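ATP-dependent DNA ligase (Mycobacterium tuberculosis, PDB 6NHX) uses ATP to seal breaks in double-stranded DNA and, together with Ku, repairs double-strand breaks by non-homologous end joining. Local coordinates at residues A23-E29 and L145-G150; M11-T17 and R179-K185; G44-L48 and L63-E68. The protein carries 1 engineered substitution. One frame throughout, in Å; residues are numbered along the deposited sequence.

Interaction 1. Residues A23-E29 and L145-G150; sequences ASQWAFE and LLPGDG. With ATP (adenosine-5'-triphosphate), chain B.
Phe-28, Leu-145 and Leu-146 carry most of this contact, which buries 439 Å². Residues 26-29 are extended and belong to a strand; residues 145-150 form a loop antiparallel to it. The CA atoms of Glu-29 and Leu-145 are 5.1 Å apart, those of Phe-28 and Leu-146 5.3 Å, and those of Ala-23 and Asp-149 4.6 Å. One direct backbone hydrogen bond joins strand and loop, from Leu-146 N to Phe-28 O at 2.8 Å. Water 3 completes this pair, accepting from Phe-28 N (2.9 Å) and donating to Leu-146 O (2.7 Å).

Phe-28 takes an m rotamer (chi1 -58°) that turns the ring toward the loop. Gly-150 CA lies over the ring face in a CH-pi contact, 3.8 Å from the centroid. Gly-148 O meets the ring edge, 3.4 Å from Phe-28 CE2. Leu-145, m then t, reaches Ala-27 CB with CD1 (3.9 Å) and Glu-29 CG with CD2 (3.6 Å). Leu-146 CB packs on Phe-28 CB at 4.1 Å.

Ala-23 N donates to Asp-149 OD2 (2.6 Å). Gly-148 has phi 95°, and a CB there would crowd the preceding carbonyl. Glu-29 OE2 accepts from N6 of ATP at 2.8 Å, so this part of the strand reaches the adenine pocket; Tyr-124 and Lys-168 hold Glu-29 OE1.

The loop before helix 150-160 thus lies along edge strand 26-31 of the mixed sheet of the nucleotidyltransferase domain, beside strand 164-169. Helix 150-160 packs on Phe-28 and Leu-146 through Ala-153; helix 124-136 meets Leu-145.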
loop_
_atom_site.group_PDB
_atom_site.type_symbol
_atom_site.label_atom_id
_atom_site.label_comp_id
_atom_site.label_asym_id
_atom_site.label_seq_id
_atom_site.Cartn_x
_atom_site.Cartn_y
_atom_site.Cartn_z
ATOM N N ALA A 23 0.133 -4.524 -24.835
ATOM C CA ALA A 23 1.488 -4.916 -24.459
ATOM C C ALA A 23 2.556 -4.257 -25.326
ATOM O O ALA A 23 3.692 -4.098 -24.877
ATOM C CB ALA A 23 1.630 -6.439 -24.505
ATOM N N SER A 24 2.222 -3.864 -26.559
ATOM C CA SER A 24 3.235 -3.247 -27.409
ATOM C C SER A 24 3.755 -1.948 -26.807
ATOM O O SER A 24 4.937 -1.624 -26.961
ATOM C CB SER A 24 2.685 -3.017 -28.816
ATOM O OG SER A 24 1.451 -2.325 -28.762
ATOM N N GLN A 25 2.899 -1.198 -26.108
ATOM C CA GLN A 25 3.319 0.048 -25.489
ATOM C C GLN A 25 3.459 -0.010 -23.974
ATOM O O GLN A 25 4.115 0.871 -23.409
ATOM C CB GLN A 25 2.363 1.191 -25.862
ATOM C CG GLN A 25 2.579 1.725 -27.273
ATOM C CD GLN A 25 1.660 1.076 -28.287
ATOM O OE1 GLN A 25 2.110 0.588 -29.324
ATOM N NE2 GLN A 25 0.362 1.064 -27.992
ATOM N N TRP A 26 2.894 -1.022 -23.302
ATOM C CA TRP A 26 2.776 -1.000 -21.853
ATOM C C TRP A 26 3.294 -2.296 -21.250
ATOM O O TRP A 26 2.997 -3.380 -21.757
ATOM C CB TRP A 26 1.308 -0.822 -21.427
ATOM C CG TRP A 26 0.742 0.490 -21.775
ATOM C CD1 TRP A 26 0.176 0.829 -22.957
ATOM C CD2 TRP A 26 0.703 1.656 -20.951
ATOM N NE1 TRP A 26 -0.232 2.134 -22.924
ATOM C CE2 TRP A 26 0.063 2.665 -21.694
ATOM C CE3 TRP A 26 1.106 1.935 -19.644
ATOM C CZ2 TRP A 26 -0.159 3.941 -21.185
ATOM C CZ3 TRP A 26 0.892 3.191 -19.139
ATOM C CH2 TRP A 26 0.257 4.186 -19.903
ATOM N N ALA A 27 4.025 -2.166 -20.148
ATOM C CA ALA A 27 4.376 -3.282 -19.280
ATOM C C ALA A 27 3.414 -3.279 -18.102
ATOM O O ALA A 27 2.901 -2.226 -17.714
ATOM C CB ALA A 27 5.817 -3.133 -18.784
ATOM N N PHE A 28 3.168 -4.461 -17.533
ATOM C CA PHE A 28 2.196 -4.610 -16.456
ATOM C C PHE A 28 2.854 -5.280 -15.262
ATOM O O PHE A 28 3.479 -6.341 -15.397
ATOM C CB PHE A 28 0.997 -5.419 -16.934
ATOM C CG PHE A 28 0.319 -4.794 -18.110
ATOM C CD1 PHE A 28 -0.419 -3.631 -17.965
ATOM C CD2 PHE A 28 0.471 -5.330 -19.375
ATOM C CE1 PHE A 28 -1.013 -3.035 -19.061
ATOM C CE2 PHE A 28 -0.103 -4.729 -20.472
ATOM C CZ PHE A 28 -0.866 -3.589 -20.311
ATOM N N GLU A 29 2.736 -4.642 -14.101
ATOM C CA GLU A 29 3.270 -5.167 -12.857
ATOM C C GLU A 29 2.139 -5.408 -11.874
ATOM O O GLU A 29 1.097 -4.734 -11.933
ATOM C CB GLU A 29 4.212 -4.144 -12.218
ATOM C CG GLU A 29 5.522 -3.901 -12.956
ATOM C CD GLU A 29 6.446 -2.964 -12.194
ATOM O OE1 GLU A 29 7.243 -2.272 -12.848
ATOM O OE2 GLU A 29 6.368 -2.917 -10.950
ATOM N N LEU A 145 7.245 -9.247 -14.691
ATOM C CA LEU A 145 6.117 -8.585 -15.323
ATOM C C LEU A 145 5.008 -9.590 -15.601
ATOM O O LEU A 145 5.247 -10.797 -15.735
ATOM C CB LEU A 145 6.556 -7.956 -16.636
ATOM C CG LEU A 145 7.634 -6.874 -16.552
ATOM C CD1 LEU A 145 7.931 -6.312 -17.939
ATOM C CD2 LEU A 145 7.182 -5.765 -15.612
ATOM N N LEU A 146 3.786 -9.079 -15.693
ATOM C CA LEU A 146 2.638 -9.886 -16.057
ATOM C C LEU A 146 2.546 -9.956 -17.578
ATOM O O LEU A 146 2.607 -8.921 -18.241
ATOM C CB LEU A 146 1.363 -9.253 -15.488
ATOM C CG LEU A 146 1.198 -9.311 -13.962
ATOM C CD1 LEU A 146 0.295 -8.225 -13.411
ATOM C CD2 LEU A 146 0.653 -10.670 -13.569
ATOM N N PRO A 147 2.410 -11.139 -18.160
ATOM C CA PRO A 147 2.317 -11.228 -19.619
ATOM C C PRO A 147 0.955 -10.788 -20.134
ATOM O O PRO A 147 -0.033 -10.702 -19.404
ATOM C CB PRO A 147 2.550 -12.718 -19.898
ATOM C CG PRO A 147 2.085 -13.397 -18.665
ATOM C CD PRO A 147 2.437 -12.470 -17.529
ATOM N N GLY A 148 0.937 -10.484 -21.426
ATOM C CA GLY A 148 -0.295 -10.169 -22.113
ATOM C C GLY A 148 -0.583 -8.688 -22.196
ATOM O O GLY A 148 0.193 -7.823 -21.784
ATOM N N ASP A 149 -1.747 -8.401 -22.770
ATOM C CA ASP A 149 -2.279 -7.049 -22.785
ATOM C C ASP A 149 -2.914 -6.743 -21.426
ATOM O O ASP A 149 -2.893 -7.566 -20.507
ATOM C CB ASP A 149 -3.237 -6.874 -23.966
ATOM C CG ASP A 149 -2.529 -7.010 -25.319
ATOM O OD1 ASP A 149 -3.080 -7.670 -26.231
ATOM O OD2 ASP A 149 -1.412 -6.468 -25.470
ATOM N N GLY A 150 -3.483 -5.545 -21.279
ATOM C CA GLY A 150 -3.907 -5.100 -19.959
ATOM C C GLY A 150 -4.975 -5.979 -19.333
ATOM O O GLY A 150 -4.934 -6.255 -18.127
HETATM P PG ATP B . -0.611 7.072 -3.784
HETATM O O1G ATP B . -0.652 6.743 -5.262
HETATM O O2G ATP B . -0.644 8.552 -3.450
HETATM O O3G ATP B . 0.496 6.330 -3.057
HETATM P PB ATP B . -2.337 5.227 -2.304
HETATM O O1B ATP B . -3.801 5.231 -1.946
HETATM O O2B ATP B . -1.276 5.017 -1.246
HETATM O O3B ATP B . -2.020 6.552 -3.166
HETATM P PA ATP B . -3.053 3.140 -4.186
HETATM O O1A ATP B . -4.116 3.948 -4.864
HETATM O O2A ATP B . -3.322 2.020 -3.215
HETATM O O3A ATP B . -2.064 4.165 -3.465
HETATM O "O5'" ATP B . -1.954 2.699 -5.291
HETATM C "C5'" ATP B . -0.980 1.705 -4.985
HETATM C "C4'" ATP B . 0.216 2.309 -4.242
HETATM O "O4'" ATP B . 1.224 1.300 -4.179
HETATM C "C3'" ATP B . 0.838 3.497 -4.946
HETATM O "O3'" ATP B . 1.534 4.283 -3.984
HETATM C "C2'" ATP B . 1.848 2.815 -5.825
HETATM O "O2'" ATP B . 2.906 3.694 -6.233
HETATM C "C1'" ATP B . 2.369 1.694 -4.931
HETATM N N9 ATP B . 2.754 0.496 -5.704
HETATM C C8 ATP B . 2.426 -0.788 -5.409
HETATM N N7 ATP B . 2.976 -1.648 -6.310
HETATM C C5 ATP B . 3.679 -0.893 -7.175
HETATM C C6 ATP B . 4.473 -1.160 -8.366
HETATM N N6 ATP B . 4.609 -2.410 -8.822
HETATM N N1 ATP B . 5.033 -0.114 -8.991
HETATM C C2 ATP B . 4.897 1.147 -8.562
HETATM N N3 ATP B . 4.167 1.471 -7.483
HETATM C C4 ATP B . 3.535 0.503 -6.782
HETATM O O HOH W 1 0.299 -5.642 -27.742
HETATM O O HOH W 2 3.150 -6.111 -21.555
HETATM O O HOH W 3 4.063 -6.817 -18.985
#

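Interaction 2. Residues M11-T17 and R179-K185; sequences MLATHGT and RCASWVK. With ATP (adenosine-5'-triphosphate), chain B.
Lys-185 fits the first lysine of motif V of the nucleotidyltransferase fold of ATP-dependent ligases. Strand 12-15 runs parallel to strand 184-187, and 770 Å² are buried. Leu-12 is in register with Arg-179 (CA-CA 4.2 Å), Thr-14 with Val-184 (4.8 Å) and His-15 with Lys-185 (4.9 Å). Between these pairings a type I turn, Cys-180 to Trp-183, takes segment 179-185 round a corner. Backbone hydrogen bonds run from Cys-180 N to Leu-12 O (3.1 Å), Thr-14 N to Trp-183 O (2.8 Å), Lys-185 N to Thr-14 O (2.9 Å) and Gly-16 N to Lys-185 O (3.0 Å). Thr-14 OG1, with chi1 m, donates to Cys-180 O (2.8 Å) beside the turn.

Bumps and hollows match closely. Met-11 is fully extended (t, t, t). Its CE lies over the five-membered ring of Trp-183, 3.6 Å from the centroid, and SD is at 3.9 Å, a Met-aromatic contact. The same CE touches Cys-180 CB (3.7 Å) and Ser-182 OG (3.3 Å). Ala-13 CB fits against Trp-183 CB (3.8 Å) and Lys-185 CG (3.7 Å). Val-184 CG1 fills the hollow at Gly-16 CA (3.7 Å), where a CB would clash. Leu-12 CD1 supports one face of the Arg-179 guanidinium, 3.8 Å from NH2.

Arg-179 and Lys-185 both reach ATP. Arg-179 NH1 binds Ala-13 O (2.8 Å) and ATP O1G (2.9 Å), while NH2 binds ATP O2G (2.9 Å). Trp-183 CZ3 approaches ATP C2 at 3.7 Å. Lys-185, p then extended, bridges two phosphates: NZ donates to ATP O1G at 2.8 Å and to ATP O1A at 2.7 Å.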
loop_
_atom_site.group_PDB
_atom_site.type_symbol
_atom_site.label_atom_id
_atom_site.label_comp_id
_atom_site.label_asym_id
_atom_site.label_seq_id
_atom_site.Cartn_x
_atom_site.Cartn_y
_atom_site.Cartn_z
ATOM N N MET A 11 8.448 8.327 -8.092
ATOM C CA MET A 11 7.457 8.578 -9.127
ATOM C C MET A 11 6.136 7.927 -8.723
ATOM O O MET A 11 6.106 6.897 -8.050
ATOM C CB MET A 11 7.968 7.946 -10.421
ATOM C CG MET A 11 7.126 8.222 -11.650
ATOM S SD MET A 11 7.973 7.610 -13.121
ATOM C CE MET A 11 6.717 7.930 -14.371
ATOM N N LEU A 12 5.029 8.535 -9.142
ATOM C CA LEU A 12 3.700 8.109 -8.715
ATOM C C LEU A 12 2.821 7.805 -9.925
ATOM O O LEU A 12 3.046 8.318 -11.022
ATOM C CB LEU A 12 3.056 9.173 -7.822
ATOM C CG LEU A 12 3.844 9.495 -6.549
ATOM C CD1 LEU A 12 3.242 10.716 -5.856
ATOM C CD2 LEU A 12 3.880 8.296 -5.602
ATOM N N ALA A 13 1.809 6.958 -9.694
ATOM C CA ALA A 13 0.910 6.466 -10.733
ATOM C C ALA A 13 -0.421 7.198 -10.688
ATOM O O ALA A 13 -0.853 7.694 -9.648
ATOM C CB ALA A 13 0.644 4.964 -10.576
ATOM N N THR A 14 -1.067 7.252 -11.834
ATOM C CA THR A 14 -2.379 7.878 -11.959
ATOM C C THR A 14 -3.464 6.812 -11.900
ATOM O O THR A 14 -3.365 5.790 -12.588
ATOM C CB THR A 14 -2.477 8.573 -13.309
ATOM O OG1 THR A 14 -1.387 9.492 -13.454
ATOM C CG2 THR A 14 -3.744 9.355 -13.407
ATOM N N HIS A 15 -4.503 7.052 -11.107
ATOM C CA HIS A 15 -5.603 6.102 -11.051
ATOM C C HIS A 15 -6.273 5.992 -12.416
ATOM O O HIS A 15 -6.609 7.003 -13.042
ATOM C CB HIS A 15 -6.628 6.556 -10.012
ATOM C CG HIS A 15 -7.560 5.471 -9.577
ATOM N ND1 HIS A 15 -8.701 5.719 -8.845
ATOM C CD2 HIS A 15 -7.521 4.131 -9.770
ATOM C CE1 HIS A 15 -9.326 4.580 -8.608
ATOM N NE2 HIS A 15 -8.630 3.600 -9.157
ATOM N N GLY A 16 -6.459 4.767 -12.881
ATOM C CA GLY A 16 -7.118 4.573 -14.153
ATOM C C GLY A 16 -7.520 3.134 -14.348
ATOM O O GLY A 16 -7.566 2.349 -13.396
ATOM N N THR A 17 -7.769 2.779 -15.600
ATOM C CA THR A 17 -8.161 1.426 -15.981
ATOM C C THR A 17 -7.115 0.871 -16.933
ATOM O O THR A 17 -6.798 1.501 -17.945
ATOM C CB THR A 17 -9.541 1.433 -16.649
ATOM O OG1 THR A 17 -10.523 1.747 -15.665
ATOM C CG2 THR A 17 -9.871 0.069 -17.240
ATOM N N ARG A 179 3.492 12.590 -10.176
ATOM C CA ARG A 179 2.487 11.624 -10.596
ATOM C C ARG A 179 2.266 11.799 -12.090
ATOM O O ARG A 179 2.030 12.916 -12.558
ATOM C CB ARG A 179 1.185 11.853 -9.831
ATOM C CG ARG A 179 0.201 10.708 -9.971
ATOM C CD ARG A 179 -1.089 10.967 -9.179
ATOM N NE ARG A 179 -0.835 11.200 -7.755
ATOM C CZ ARG A 179 -0.726 10.246 -6.836
ATOM N NH1 ARG A 179 -0.832 8.962 -7.173
ATOM N NH2 ARG A 179 -0.525 10.585 -5.562
ATOM N N CYS A 180 2.354 10.702 -12.845
ATOM C CA CYS A 180 2.493 10.797 -14.292
ATOM C C CYS A 180 1.487 9.916 -15.017
ATOM O O CYS A 180 1.107 8.843 -14.538
ATOM C CB CYS A 180 3.901 10.365 -14.718
ATOM S SG CYS A 180 5.200 11.379 -13.986
ATOM N N ALA A 181 1.095 10.371 -16.209
ATOM C CA ALA A 181 0.200 9.600 -17.063
ATOM C C ALA A 181 0.854 8.337 -17.609
ATOM O O ALA A 181 0.148 7.438 -18.080
ATOM C CB ALA A 181 -0.300 10.467 -18.223
ATOM N N SER A 182 2.178 8.225 -17.527
ATOM C CA SER A 182 2.883 7.053 -18.020
ATOM C C SER A 182 2.807 5.865 -17.065
ATOM O O SER A 182 3.262 4.770 -17.427
ATOM C CB SER A 182 4.342 7.420 -18.277
ATOM O OG SER A 182 4.894 7.965 -17.087
ATOM N N TRP A 183 2.285 6.054 -15.853
ATOM C CA TRP A 183 2.054 4.969 -14.904
ATOM C C TRP A 183 0.585 5.001 -14.519
ATOM O O TRP A 183 0.081 6.047 -14.105
ATOM C CB TRP A 183 2.875 5.159 -13.620
ATOM C CG TRP A 183 4.343 4.845 -13.664
ATOM C CD1 TRP A 183 5.140 4.768 -14.756
ATOM C CD2 TRP A 183 5.160 4.555 -12.536
ATOM N NE1 TRP A 183 6.437 4.457 -14.374
ATOM C CE2 TRP A 183 6.465 4.326 -13.010
ATOM C CE3 TRP A 183 4.919 4.488 -11.162
ATOM C CZ2 TRP A 183 7.532 4.011 -12.151
ATOM C CZ3 TRP A 183 5.967 4.180 -10.310
ATOM C CH2 TRP A 183 7.254 3.946 -10.811
ATOM N N VAL A 184 -0.100 3.862 -14.645
ATOM C CA VAL A 184 -1.539 3.797 -14.396
ATOM C C VAL A 184 -1.794 2.705 -13.364
ATOM O O VAL A 184 -1.366 1.560 -13.552
ATOM C CB VAL A 184 -2.304 3.489 -15.690
ATOM C CG1 VAL A 184 -3.790 3.435 -15.404
ATOM C CG2 VAL A 184 -2.001 4.546 -16.758
ATOM N N LYS A 185 -2.469 3.048 -12.271
ATOM C CA LYS A 185 -2.754 2.107 -11.196
ATOM C C LYS A 185 -4.234 1.744 -11.188
ATOM O O LYS A 185 -5.089 2.614 -11.374
ATOM C CB LYS A 185 -2.333 2.655 -9.824
ATOM C CG LYS A 185 -2.805 4.066 -9.536
ATOM C CD LYS A 185 -2.584 4.434 -8.078
ATOM C CE LYS A 185 -3.178 5.795 -7.761
ATOM N NZ LYS A 185 -3.170 6.079 -6.290
HETATM P PG ATP B . -0.611 7.072 -3.784
HETATM O O1G ATP B . -0.652 6.743 -5.262
HETATM O O2G ATP B . -0.644 8.552 -3.450
HETATM O O3G ATP B . 0.496 6.330 -3.057
HETATM P PB ATP B . -2.337 5.227 -2.304
HETATM O O1B ATP B . -3.801 5.231 -1.946
HETATM O O2B ATP B . -1.276 5.017 -1.246
HETATM O O3B ATP B . -2.020 6.552 -3.166
HETATM P PA ATP B . -3.053 3.140 -4.186
HETATM O O1A ATP B . -4.116 3.948 -4.864
HETATM O O2A ATP B . -3.322 2.020 -3.215
HETATM O O3A ATP B . -2.064 4.165 -3.465
HETATM O "O5'" ATP B . -1.954 2.699 -5.291
HETATM C "C5'" ATP B . -0.980 1.705 -4.985
HETATM C "C4'" ATP B . 0.216 2.309 -4.242
HETATM O "O4'" ATP B . 1.224 1.300 -4.179
HETATM C "C3'" ATP B . 0.838 3.497 -4.946
HETATM O "O3'" ATP B . 1.534 4.283 -3.984
HETATM C "C2'" ATP B . 1.848 2.815 -5.825
HETATM O "O2'" ATP B . 2.906 3.694 -6.233
HETATM C "C1'" ATP B . 2.369 1.694 -4.931
HETATM N N9 ATP B . 2.754 0.496 -5.704
HETATM C C8 ATP B . 2.426 -0.788 -5.409
HETATM N N7 ATP B . 2.976 -1.648 -6.310
HETATM C C5 ATP B . 3.679 -0.893 -7.175
HETATM C C6 ATP B . 4.473 -1.160 -8.366
HETATM N N6 ATP B . 4.609 -2.410 -8.822
HETATM N N1 ATP B . 5.033 -0.114 -8.991
HETATM C C2 ATP B . 4.897 1.147 -8.562
HETATM N N3 ATP B . 4.167 1.471 -7.483
HETATM C C4 ATP B . 3.535 0.503 -6.782
#

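Interaction 3. Residues G44-L48 and L63-E68; sequences GAVRL and LRALAE
Residues 45-48 are a regular extended strand, with phi between -101° and -130° and psi between 140° and 149°. Gly-44 precedes it with phi 73° and psi -4°, a conformation that favours glycine; it lies in the short link from strand 35-42. Residues 63-68 are coiled by successive turns, with backbone hydrogen bonds from Leu-66 N to Leu-63 O (3.3 Å) and from Glu-68 N to Ala-65 O (3.1 Å). By CA atoms the closest pair is Gly-44 and Ala-67, 4.8 Å. Val-46 and Arg-64 follow at 5.9 Å. Gly-44 CA makes a CA-H...O contact with Ala-67 O at 3.6 Å.

Alternation along the strand turns Val-46 and Leu-48 toward the coiled segment, while Ala-45 points away. Val-46, with chi1 near t, is the central side chain. Its CG2 touches Ala-67 CB at 3.5 Å and Leu-66 CB at 3.8 Å. Both its methyls also face Leu-63 O, with CG1 at 3.8 Å. Leu-48 (m, t) and Leu-63 (m, t) extend the apolar patch, with their CD1 atoms 4.3 Å apart. From the sheet, Val-39 of strand 35-42 meets Val-46 and Leu-48, and Phe-106 of strand 105-114 meets Leu-63 and Leu-66.

This is plain packing of a coiled connection on the edge strand of the antiparallel sheet, away from the ATP site. The backbones do not hydrogen-bond directly. Water 4 joins them instead, accepting from Val-46 N and donating to Arg-64 O, both at 3.1 Å. The contact therefore depends on apolar side chains and close fit, with one water linking two backbone polar atoms.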
loop_
_atom_site.group_PDB
_atom_site.type_symbol
_atom_site.label_atom_id
_atom_site.label_comp_id
_atom_site.label_asym_id
_atom_site.label_seq_id
_atom_site.Cartn_x
_atom_site.Cartn_y
_atom_site.Cartn_z
ATOM N N GLY A 44 28.203 -2.483 0.350
ATOM C CA GLY A 44 27.469 -3.412 1.181
ATOM C C GLY A 44 26.508 -2.781 2.163
ATOM O O GLY A 44 25.788 -3.512 2.852
ATOM N N ALA A 45 26.470 -1.455 2.253
ATOM C CA ALA A 45 25.604 -0.757 3.187
ATOM C C ALA A 45 24.370 -0.233 2.466
ATOM O O ALA A 45 24.415 0.119 1.284
ATOM C CB ALA A 45 26.338 0.406 3.854
ATOM N N VAL A 46 23.265 -0.177 3.197
ATOM C CA VAL A 46 21.981 0.225 2.642
ATOM C C VAL A 46 21.513 1.494 3.340
ATOM O O VAL A 46 21.681 1.641 4.554
ATOM C CB VAL A 46 20.942 -0.908 2.785
ATOM C CG1 VAL A 46 19.545 -0.377 2.649
ATOM C CG2 VAL A 46 21.180 -1.976 1.746
ATOM N N ARG A 47 20.931 2.412 2.564
ATOM C CA ARG A 47 20.243 3.585 3.086
ATOM C C ARG A 47 18.873 3.678 2.432
ATOM O O ARG A 47 18.696 3.295 1.270
ATOM C CB ARG A 47 21.027 4.864 2.816
ATOM C CG ARG A 47 22.401 4.838 3.459
ATOM C CD ARG A 47 23.238 6.025 3.060
ATOM N NE ARG A 47 22.638 7.294 3.459
ATOM C CZ ARG A 47 22.324 8.262 2.610
ATOM N NH1 ARG A 47 22.538 8.100 1.313
ATOM N NH2 ARG A 47 21.799 9.394 3.053
ATOM N N LEU A 48 17.895 4.187 3.190
ATOM C CA LEU A 48 16.493 4.116 2.795
ATOM C C LEU A 48 15.832 5.485 2.847
ATOM O O LEU A 48 16.064 6.266 3.775
ATOM C CB LEU A 48 15.730 3.162 3.712
ATOM C CG LEU A 48 16.302 1.751 3.858
ATOM C CD1 LEU A 48 15.532 0.988 4.923
ATOM C CD2 LEU A 48 16.259 0.999 2.539
ATOM N N LEU A 63 16.219 -4.892 6.445
ATOM C CA LEU A 63 16.738 -4.616 5.116
ATOM C C LEU A 63 18.213 -4.248 5.116
ATOM O O LEU A 63 18.729 -3.819 4.078
ATOM C CB LEU A 63 15.917 -3.506 4.452
ATOM C CG LEU A 63 14.413 -3.774 4.346
ATOM C CD1 LEU A 63 13.751 -2.677 3.537
ATOM C CD2 LEU A 63 14.150 -5.138 3.729
ATOM N N ARG A 64 18.901 -4.403 6.252
ATOM C CA ARG A 64 20.332 -4.124 6.292
ATOM C C ARG A 64 21.106 -5.100 5.423
ATOM O O ARG A 64 22.105 -4.729 4.796
ATOM C CB ARG A 64 20.852 -4.225 7.722
ATOM C CG ARG A 64 20.389 -3.130 8.633
ATOM C CD ARG A 64 21.057 -3.272 9.978
ATOM N NE ARG A 64 20.555 -2.285 10.919
ATOM C CZ ARG A 64 20.436 -2.500 12.220
ATOM N NH1 ARG A 64 20.781 -3.674 12.731
ATOM N NH2 ARG A 64 19.962 -1.544 13.006
ATOM N N ALA A 65 20.671 -6.357 5.393
ATOM C CA ALA A 65 21.350 -7.394 4.628
ATOM C C ALA A 65 21.063 -7.313 3.136
ATOM O O ALA A 65 21.614 -8.119 2.378
ATOM C CB ALA A 65 20.955 -8.777 5.154
ATOM N N LEU A 66 20.215 -6.371 2.709
ATOM C CA LEU A 66 19.836 -6.266 1.305
ATOM C C LEU A 66 21.053 -6.188 0.396
ATOM O O LEU A 66 21.128 -6.885 -0.620
ATOM C CB LEU A 66 18.951 -5.033 1.108
ATOM C CG LEU A 66 17.529 -5.189 0.575
ATOM C CD1 LEU A 66 16.935 -3.814 0.302
ATOM C CD2 LEU A 66 17.517 -6.034 -0.683
ATOM N N ALA A 67 22.020 -5.344 0.748
ATOM C CA ALA A 67 23.183 -5.117 -0.099
ATOM C C ALA A 67 24.372 -5.997 0.247
ATOM O O ALA A 67 25.412 -5.873 -0.404
ATOM C CB ALA A 67 23.623 -3.654 -0.033
ATOM N N GLU A 68 24.263 -6.868 1.254
ATOM C CA GLU A 68 25.387 -7.746 1.568
ATOM C C GLU A 68 25.732 -8.642 0.384
ATOM O O GLU A 68 26.885 -9.065 0.237
ATOM C CB GLU A 68 25.083 -8.571 2.820
ATOM C CG GLU A 68 24.461 -9.924 2.532
ATOM C CD GLU A 68 24.643 -10.915 3.664
ATOM O OE1 GLU A 68 24.865 -12.113 3.375
ATOM O OE2 GLU A 68 24.557 -10.500 4.840
HETATM O O HOH W 4 23.423 -2.058 5.609
#

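Overall arrangement
All three contacts lie in the ATP-dependent ligase domain. Interactions 1 and 2 share the mixed sheet and lie about 15 Å apart, centre to centre. They touch where Trp-26 packs on Ser-182 and Val-184. Both reach ATP: interaction 1 at the adenine, interaction 2 at the phosphates and, through Trp-183, near the adenine. Interaction 3 is on the other, antiparallel sheet, about 31 Å and about 29 Å from the centres of interactions 1 and 2, and touches neither. Along the chain, interaction 2 spans interaction 1, which in turn spans interaction 3. Segments distant in sequence thus help build the nucleotide site, while interaction 3 is local packing elsewhere in the domain.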